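Local coordinates for Ice-binding protein (Colwellia, PDB 3WP9), which binds to the surface of ice crystals and inhibits their growth and recrystallization, which may protect membranes from freezing injury, at residues A54-D59 with I68-L73; G142-A147 with A177-I182; A168-L173 with K186-V191. All coordinates share one frame; numbering follows the deposited sequence.

Contact 1 (A54-D59 with I68-L73)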
loop_
_atom_site.group_PDB
_atom_site.type_symbol
_atom_site.label_atom_id
_atom_site.label_comp_id
_atom_site.label_asym_id
_atom_site.label_seq_id
_atom_site.Cartn_x
_atom_site.Cartn_y
_atom_site.Cartn_z
ATOM N N ALA A 54 0.952 -12.545 -11.682
ATOM C CA ALA A 54 2.099 -12.448 -12.567
ATOM C C ALA A 54 3.180 -11.690 -11.823
ATOM O O ALA A 54 2.872 -10.851 -10.949
ATOM C CB ALA A 54 1.766 -11.660 -13.809
ATOM N N MET A 55 4.409 -11.949 -12.213
ATOM C CA MET A 55 5.566 -11.250 -11.686
ATOM C C MET A 55 6.266 -10.654 -12.881
ATOM O O MET A 55 6.689 -11.431 -13.772
ATOM C CB MET A 55 6.477 -12.278 -11.002
ATOM C CG MET A 55 7.654 -11.669 -10.293
ATOM S SD MET A 55 8.743 -13.001 -9.668
ATOM C CE MET A 55 7.744 -13.687 -8.384
ATOM N N TYR A 56 6.378 -9.307 -12.926
ATOM C CA TYR A 56 6.947 -8.625 -14.013
ATOM C C TYR A 56 8.282 -8.060 -13.697
ATOM O O TYR A 56 8.427 -7.357 -12.651
ATOM C CB TYR A 56 5.998 -7.473 -14.381
ATOM C CG TYR A 56 4.723 -7.975 -15.011
ATOM C CD1 TYR A 56 4.729 -8.484 -16.310
ATOM C CD2 TYR A 56 3.519 -7.991 -14.284
ATOM C CE1 TYR A 56 3.551 -8.987 -16.884
ATOM C CE2 TYR A 56 2.336 -8.440 -14.851
ATOM C CZ TYR A 56 2.374 -8.967 -16.122
ATOM O OH TYR A 56 1.208 -9.438 -16.669
ATOM N N THR A 57 9.225 -8.228 -14.623
ATOM C CA THR A 57 10.544 -7.579 -14.521
ATOM C C THR A 57 10.942 -6.784 -15.747
ATOM O O THR A 57 10.345 -6.978 -16.825
ATOM C CB THR A 57 11.639 -8.624 -14.138
ATOM O OG1 THR A 57 11.657 -9.666 -15.118
ATOM C CG2 THR A 57 11.256 -9.365 -12.823
ATOM N N VAL A 58 11.927 -5.897 -15.587
ATOM C CA VAL A 58 12.429 -5.142 -16.692
ATOM C C VAL A 58 13.286 -5.990 -17.657
ATOM O O VAL A 58 13.538 -5.553 -18.781
ATOM C CB VAL A 58 13.188 -3.921 -16.243
ATOM C CG1 VAL A 58 12.331 -3.121 -15.308
ATOM C CG2 VAL A 58 14.530 -4.244 -15.543
ATOM N N ASP A 59 13.716 -7.194 -17.247
ATOM C CA ASP A 59 14.724 -7.914 -18.013
ATOM C C ASP A 59 14.487 -9.375 -17.761
ATOM O O ASP A 59 13.361 -9.769 -17.341
ATOM C CB ASP A 59 16.146 -7.423 -17.626
ATOM C CG ASP A 59 16.456 -7.590 -16.138
ATOM O OD1 ASP A 59 15.743 -8.310 -15.420
ATOM O OD2 ASP A 59 17.456 -6.989 -15.679
ATOM N N ILE A 68 8.160 -12.382 -16.029
ATOM C CA ILE A 68 7.841 -11.973 -17.407
ATOM C C ILE A 68 8.585 -10.693 -17.732
ATOM O O ILE A 68 8.512 -9.683 -16.986
ATOM C CB ILE A 68 6.333 -11.772 -17.543
ATOM C CG1 ILE A 68 5.642 -13.143 -17.361
ATOM C CG2 ILE A 68 6.087 -11.133 -18.908
ATOM C CD1 ILE A 68 4.208 -13.106 -16.855
ATOM N N ASN A 69 9.406 -10.781 -18.763
ATOM C CA ASN A 69 10.198 -9.637 -19.206
ATOM C C ASN A 69 9.236 -8.650 -19.890
ATOM O O ASN A 69 8.813 -8.864 -21.028
ATOM C CB ASN A 69 11.279 -10.140 -20.195
ATOM C CG ASN A 69 12.317 -9.098 -20.518
ATOM O OD1 ASN A 69 12.067 -7.903 -20.388
ATOM N ND2 ASN A 69 13.511 -9.536 -20.940
ATOM N N SER A 70 8.835 -7.611 -19.156
ATOM C CA SER A 70 7.799 -6.691 -19.613
ATOM C C SER A 70 8.120 -5.259 -19.195
ATOM O O SER A 70 7.330 -4.659 -18.432
ATOM C CB SER A 70 6.448 -7.126 -19.028
ATOM O OG SER A 70 5.382 -6.767 -19.857
ATOM N N PRO A 71 9.251 -4.700 -19.702
ATOM C CA PRO A 71 9.759 -3.397 -19.268
ATOM C C PRO A 71 8.832 -2.254 -19.575
ATOM O O PRO A 71 8.753 -1.287 -18.802
ATOM C CB PRO A 71 11.087 -3.259 -20.009
ATOM C CG PRO A 71 10.892 -4.087 -21.250
ATOM C CD PRO A 71 10.139 -5.287 -20.715
ATOM N N TYR A 72 8.091 -2.348 -20.698
ATOM C CA TYR A 72 7.203 -1.210 -20.999
ATOM C C TYR A 72 5.925 -1.072 -20.101
ATOM O O TYR A 72 5.574 0.023 -19.643
ATOM C CB TYR A 72 6.916 -1.142 -22.497
ATOM C CG TYR A 72 6.359 0.203 -22.844
ATOM C CD1 TYR A 72 7.200 1.343 -22.895
ATOM C CD2 TYR A 72 4.994 0.369 -23.106
ATOM C CE1 TYR A 72 6.693 2.618 -23.208
ATOM C CE2 TYR A 72 4.486 1.607 -23.420
ATOM C CZ TYR A 72 5.308 2.719 -23.457
ATOM O OH TYR A 72 4.800 3.945 -23.744
ATOM N N LEU A 73 5.258 -2.199 -19.852
ATOM C CA LEU A 73 4.151 -2.295 -18.920
ATOM C C LEU A 73 4.609 -1.734 -17.574
ATOM O O LEU A 73 3.881 -0.989 -16.912
ATOM C CB LEU A 73 3.721 -3.731 -18.725
ATOM C CG LEU A 73 2.721 -3.944 -17.586
ATOM C CD1 LEU A 73 1.567 -2.930 -17.504
ATOM C CD2 LEU A 73 2.139 -5.353 -17.550
#
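Thr57 is gripped through both its N-H and its carbonyl by segment 68-73. Thr57 N donates to Ile68 O at 2.9 Å, with an angle of 171° at the hydrogen, and Thr57 O accepts a bond from Ser70 N at 2.8 Å. Two residues earlier, Ile68 N donates to Met55 O at 2.9 Å in a more bent bond. This ladder is parallel, pairing Tyr56 with Ile68 and Thr57 with Asn69.

Beyond the backbone, the Tyr56 ring carries the packing. Its CG stands anti to the carbonyl carbon (chi1 -71°), and the side chain runs beside that of Ile68, the two pointing the same way. Tyr56 CD1 lies 3.5 Å from Ser70 CB. Leu73, from the first turn of the helix, sets CD2 over one face of the Tyr56 ring, 4.0 Å from its centroid and offset toward the rim, a CH-pi contact. Further along, Pro71 CB rests 3.6 Å from Val58 O.

At the end of its segment, Asp59 OD2 is hydrogen-bonded to Thr40 OG1, a residue that probably binds ice, while OD1 takes the N-H groups of Gly41 and Ala61. Strand 67-69 is the outermost strand of its sheet here; strand 55-57 lies between it and strand 33-36, and helix 71-89 adds Leu74 against Tyr56 and Val58.

Contact 2 (G142-A147 with A177-I182)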
loop_
_atom_site.group_PDB
_atom_site.type_symbol
_atom_site.label_atom_id
_atom_site.label_comp_id
_atom_site.label_asym_id
_atom_site.label_seq_id
_atom_site.Cartn_x
_atom_site.Cartn_y
_atom_site.Cartn_z
ATOM N N GLY A 142 5.455 12.822 7.379
ATOM C CA GLY A 142 6.430 12.039 8.099
ATOM C C GLY A 142 6.322 10.548 7.680
ATOM O O GLY A 142 6.004 10.186 6.525
ATOM N N ASN A 143 6.584 9.652 8.662
ATOM C CA ASN A 143 6.554 8.223 8.391
ATOM C C ASN A 143 5.243 7.707 8.947
ATOM O O ASN A 143 4.674 8.356 9.831
ATOM C CB ASN A 143 7.641 7.543 9.197
ATOM C CG ASN A 143 9.021 8.168 8.901
ATOM O OD1 ASN A 143 9.376 8.305 7.738
ATOM N ND2 ASN A 143 9.711 8.608 9.927
ATOM N N LEU A 144 4.832 6.609 8.380
ATOM C CA LEU A 144 3.598 5.879 8.860
ATOM C C LEU A 144 4.070 4.587 9.563
ATOM O O LEU A 144 4.692 3.745 8.916
ATOM C CB LEU A 144 2.685 5.613 7.717
ATOM C CG LEU A 144 1.509 4.682 8.074
ATOM C CD1 LEU A 144 0.676 5.355 9.217
ATOM C CD2 LEU A 144 0.734 4.370 6.739
ATOM N N ASN A 145 3.765 4.487 10.863
ATOM C CA ASN A 145 4.129 3.302 11.686
ATOM C C ASN A 145 2.846 2.637 12.231
ATOM O O ASN A 145 2.028 3.318 12.815
ATOM C CB ASN A 145 5.042 3.659 12.851
ATOM C CG ASN A 145 6.498 3.614 12.453
ATOM O OD1 ASN A 145 7.154 2.494 12.389
ATOM N ND2 ASN A 145 7.043 4.776 12.198
ATOM N N GLN A 146 2.702 1.323 12.020
ATOM C CA GLN A 146 1.597 0.574 12.682
ATOM C C GLN A 146 2.270 -0.359 13.729
ATOM O O GLN A 146 3.197 -1.131 13.412
ATOM C CB GLN A 146 0.847 -0.217 11.652
ATOM C CG GLN A 146 -0.327 -0.986 12.315
ATOM C CD GLN A 146 -1.131 -1.717 11.317
ATOM O OE1 GLN A 146 -0.626 -2.251 10.317
ATOM N NE2 GLN A 146 -2.482 -1.774 11.577
ATOM N N ALA A 147 1.765 -0.306 14.945
ATOM C CA ALA A 147 2.305 -1.118 16.052
ATOM C C ALA A 147 1.932 -2.600 15.906
ATOM O O ALA A 147 0.970 -2.980 15.190
ATOM C CB ALA A 147 1.877 -0.603 17.401
ATOM N N ALA A 177 -0.058 -7.820 12.485
ATOM C CA ALA A 177 -0.993 -6.730 12.382
ATOM C C ALA A 177 -1.849 -6.971 11.180
ATOM O O ALA A 177 -1.681 -7.963 10.439
ATOM C CB ALA A 177 -0.181 -5.388 12.227
ATOM N N SER A 178 -2.802 -6.078 10.952
ATOM C CA SER A 178 -3.655 -6.133 9.760
ATOM C C SER A 178 -3.896 -4.701 9.259
ATOM O O SER A 178 -4.221 -3.788 10.083
ATOM C CB SER A 178 -5.003 -6.752 10.168
ATOM O OG SER A 178 -5.727 -6.972 8.978
ATOM N N PHE A 179 -3.577 -4.542 7.982
ATOM C CA PHE A 179 -3.581 -3.216 7.399
ATOM C C PHE A 179 -4.458 -3.209 6.148
ATOM O O PHE A 179 -4.505 -4.194 5.374
ATOM C CB PHE A 179 -2.110 -2.764 7.113
ATOM C CG PHE A 179 -2.005 -1.307 6.681
ATOM C CD1 PHE A 179 -1.810 -0.297 7.612
ATOM C CD2 PHE A 179 -2.092 -1.008 5.310
ATOM C CE1 PHE A 179 -1.677 1.055 7.175
ATOM C CE2 PHE A 179 -1.976 0.307 4.885
ATOM C CZ PHE A 179 -1.820 1.328 5.817
ATOM N N GLU A 180 -5.086 -2.049 5.932
ATOM C CA GLU A 180 -5.998 -1.895 4.786
ATOM C C GLU A 180 -5.680 -0.605 4.039
ATOM O O GLU A 180 -5.521 0.450 4.674
ATOM C CB GLU A 180 -7.458 -1.699 5.340
ATOM C CG GLU A 180 -7.961 -2.846 6.267
ATOM C CD GLU A 180 -8.390 -4.059 5.490
ATOM O OE1 GLU A 180 -8.755 -3.967 4.280
ATOM O OE2 GLU A 180 -8.360 -5.148 6.086
ATOM N N GLY A 181 -5.640 -0.698 2.739
ATOM C CA GLY A 181 -5.585 0.484 1.928
ATOM C C GLY A 181 -4.458 0.533 0.916
ATOM O O GLY A 181 -3.679 -0.404 0.764
ATOM N N ILE A 182 -4.446 1.649 0.148
ATOM C CA ILE A 182 -3.490 1.803 -0.912
ATOM C C ILE A 182 -2.346 2.594 -0.323
ATOM O O ILE A 182 -2.500 3.717 0.059
ATOM C CB ILE A 182 -4.157 2.545 -2.131
ATOM C CG1 ILE A 182 -5.460 1.774 -2.598
ATOM C CG2 ILE A 182 -3.141 2.769 -3.267
ATOM C CD1 ILE A 182 -5.288 0.395 -3.118
#
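Gln146 reaches across from one wall to Ser178 on another: Gln146 NE2 donates to Ser178 O at 3.1 Å, with an angle of 161° at the hydrogen. The acceptor lies close to the plane of the Gln146 amide, but the nitrogen stands well above the plane of the Ser178 carbonyl. The glutamine can stretch this far because CG is anti to the backbone N (chi1 -179°) and the chain stays extended beyond it. Gln146 OE1 comes to the edge of the Phe179 ring, near its plane and 3.5 Å from Phe179 CD1; Ala177 CB also touches this oxygen. Amide and ring planes are turned 80° apart. OE1 is buried here and has no polar partner in the model, so carbon groups are its neighbours across the contact.

Two residues before the glutamine, Leu144 meets Phe179 tip to tip, Leu144 CD2 lying 4.1 Å from Phe179 CZ. Strands 144-146 and 178-180 belong to different sheets of the right-handed beta-helix, and their axes come no closer than 9.9 Å. They are joined by side chains projecting into the interior of the coil, one of which bonds to the backbone of the other strand; Leu144, Gln146 and Phe179 all turn inward.

A second shell holds these groups in place. Leu173 touches both Gln146 and Phe179, as does Val152, while Ile122 packs on the glutamine from strand 120-122. The Phe179 ring also meets that of Trp165, and the indole NE1 of Trp165 is bonded to Glu180 O. Ahead of strand 178-180, Ala177 N is hydrogen-bonded to OG1 of Thr195, part of a predicted ice-binding motif.

Contact 3 (A168-L173 with K186-V191)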
loop_
_atom_site.group_PDB
_atom_site.type_symbol
_atom_site.label_atom_id
_atom_site.label_comp_id
_atom_site.label_asym_id
_atom_site.label_seq_id
_atom_site.Cartn_x
_atom_site.Cartn_y
_atom_site.Cartn_z
ATOM N N ALA A 168 5.127 10.461 2.795
ATOM C CA ALA A 168 6.359 11.079 2.265
ATOM C C ALA A 168 7.634 10.478 2.834
ATOM O O ALA A 168 8.696 10.611 2.194
ATOM C CB ALA A 168 6.274 12.606 2.484
ATOM N N GLY A 169 7.557 9.833 4.029
ATOM C CA GLY A 169 8.650 9.069 4.651
ATOM C C GLY A 169 8.604 7.627 4.301
ATOM O O GLY A 169 8.435 7.276 3.105
ATOM N N TYR A 170 8.828 6.740 5.290
ATOM C CA TYR A 170 8.681 5.310 5.009
ATOM C C TYR A 170 7.326 4.893 5.645
ATOM O O TYR A 170 6.795 5.569 6.479
ATOM C CB TYR A 170 9.783 4.462 5.629
ATOM C CG TYR A 170 9.922 4.638 7.156
ATOM C CD1 TYR A 170 9.030 3.998 8.025
ATOM C CD2 TYR A 170 10.898 5.434 7.722
ATOM C CE1 TYR A 170 9.127 4.137 9.390
ATOM C CE2 TYR A 170 11.016 5.612 9.102
ATOM C CZ TYR A 170 10.143 4.989 9.975
ATOM O OH TYR A 170 10.147 5.179 11.381
ATOM N N THR A 171 6.892 3.734 5.252
ATOM C CA THR A 171 5.752 3.032 5.945
ATOM C C THR A 171 6.334 1.739 6.573
ATOM O O THR A 171 7.022 0.984 5.850
ATOM C CB THR A 171 4.751 2.665 4.882
ATOM O OG1 THR A 171 4.241 3.876 4.331
ATOM C CG2 THR A 171 3.593 1.916 5.546
ATOM N N ALA A 172 6.107 1.521 7.874
ATOM C CA ALA A 172 6.610 0.347 8.583
ATOM C C ALA A 172 5.411 -0.211 9.380
ATOM O O ALA A 172 4.928 0.433 10.277
ATOM C CB ALA A 172 7.811 0.684 9.499
ATOM N N LEU A 173 5.065 -1.444 9.063
ATOM C CA LEU A 173 3.991 -2.125 9.806
ATOM C C LEU A 173 4.646 -3.207 10.651
ATOM O O LEU A 173 5.555 -3.940 10.175
ATOM C CB LEU A 173 3.066 -2.740 8.747
ATOM C CG LEU A 173 2.569 -1.841 7.578
ATOM C CD1 LEU A 173 1.579 -2.649 6.748
ATOM C CD2 LEU A 173 1.934 -0.586 8.159
ATOM N N LYS A 186 6.637 7.284 -0.621
ATOM C CA LYS A 186 7.722 7.950 -1.367
ATOM C C LYS A 186 9.004 7.150 -1.260
ATOM O O LYS A 186 9.927 7.287 -2.106
ATOM C CB LYS A 186 7.896 9.374 -0.847
ATOM C CG LYS A 186 9.010 10.166 -1.574
ATOM C CD LYS A 186 8.489 11.227 -2.523
ATOM C CE LYS A 186 7.933 10.566 -3.766
ATOM N NZ LYS A 186 7.913 11.381 -5.048
ATOM N N THR A 187 9.154 6.459 -0.144
ATOM C CA THR A 187 10.376 5.648 0.005
ATOM C C THR A 187 9.972 4.179 0.177
ATOM O O THR A 187 9.302 3.617 -0.766
ATOM C CB THR A 187 11.376 6.111 1.123
ATOM O OG1 THR A 187 10.816 6.009 2.411
ATOM C CG2 THR A 187 11.820 7.615 0.944
ATOM N N LEU A 188 10.353 3.584 1.315
ATOM C CA LEU A 188 10.193 2.140 1.468
ATOM C C LEU A 188 8.883 1.751 2.151
ATOM O O LEU A 188 8.321 2.554 2.869
ATOM C CB LEU A 188 11.365 1.460 2.158
ATOM C CG LEU A 188 11.639 1.569 3.602
ATOM C CD1 LEU A 188 10.411 1.150 4.390
ATOM C CD2 LEU A 188 12.724 0.557 4.022
ATOM N N ILE A 189 8.493 0.528 1.910
ATOM C CA ILE A 189 7.372 -0.033 2.686
ATOM C C ILE A 189 7.890 -1.306 3.303
ATOM O O ILE A 189 8.316 -2.201 2.558
ATOM C CB ILE A 189 6.085 -0.300 1.821
ATOM C CG1 ILE A 189 5.573 0.997 1.183
ATOM C CG2 ILE A 189 4.990 -1.013 2.677
ATOM C CD1 ILE A 189 4.570 0.706 0.033
ATOM N N SER A 190 7.852 -1.394 4.664
ATOM C CA SER A 190 8.353 -2.550 5.349
ATOM C C SER A 190 7.144 -3.175 6.057
ATOM O O SER A 190 6.456 -2.450 6.785
ATOM C CB SER A 190 9.423 -2.073 6.410
ATOM O OG SER A 190 9.713 -3.098 7.318
ATOM N N VAL A 191 7.018 -4.508 5.893
ATOM C CA VAL A 191 5.876 -5.207 6.526
ATOM C C VAL A 191 6.542 -6.332 7.380
ATOM O O VAL A 191 7.279 -7.125 6.845
ATOM C CB VAL A 191 4.948 -5.777 5.468
ATOM C CG1 VAL A 191 3.665 -6.221 6.169
ATOM C CG2 VAL A 191 4.584 -4.720 4.456
HETATM O O HOH W 1 8.125 -2.806 9.613
#
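Thr171 and Ile189 begin a parallel strand pairing between successive coils of the beta-helix, strand 171-173 against strand 189-191, with axes 4.7 Å apart and directions differing by 2°. Three backbone bonds of 2.8 to 3.0 Å hold it: Thr171 N to Leu188 O, Ser190 N to Thr171 O, and Leu173 N to Ser190 O. A water links Leu173 O with the hydroxyl of Ser190.

Ahead of the strands, Thr187 OG1 donates to Gly169 O at 2.8 Å from well above the carbonyl plane, held there by chi1 of 64°, which sets OG1 between the backbone N and the carbonyl carbon. The Thr187 N-H adds a weak bond to the same oxygen. An alanine here would probably leave Gly169 O with just that weak bond from this segment. Leu188 CD1 closes on Tyr170 CB at 3.6 Å.

Inside the coil, Leu173 and Val191 lie side by side, CD1 to CG1 at 4.2 Å, on the same face as Thr171 and Ile189; Ala172 and Ser190 occupy the other. Parallel strands stacked coil upon coil, with one face turned inward, make up the right-handed beta-helix seen in this ice-binding protein.

Overall arrangement
From the N terminus, contact 1 comes first: it closes the short loop between 54-59 and 68-73 at one end of the ten-stranded sheet, where helix 71-89 begins. It is finished before the others open, and its nearest atoms stay about 16 Å from either. Segment 142-147 then opens contact 2, 168-173 opens contact 3, 177-182 closes the former and 186-191 the latter, so these two cross. They also touch, since strands 144-146 and 171-173 are neighbours in the six-stranded sheet. Contact 3 extends that sheet to the next coil, whereas contact 2 ties it across the interior to the four-stranded sheet. Contacts 1 and 2 lie on opposite sides of the chain's centre.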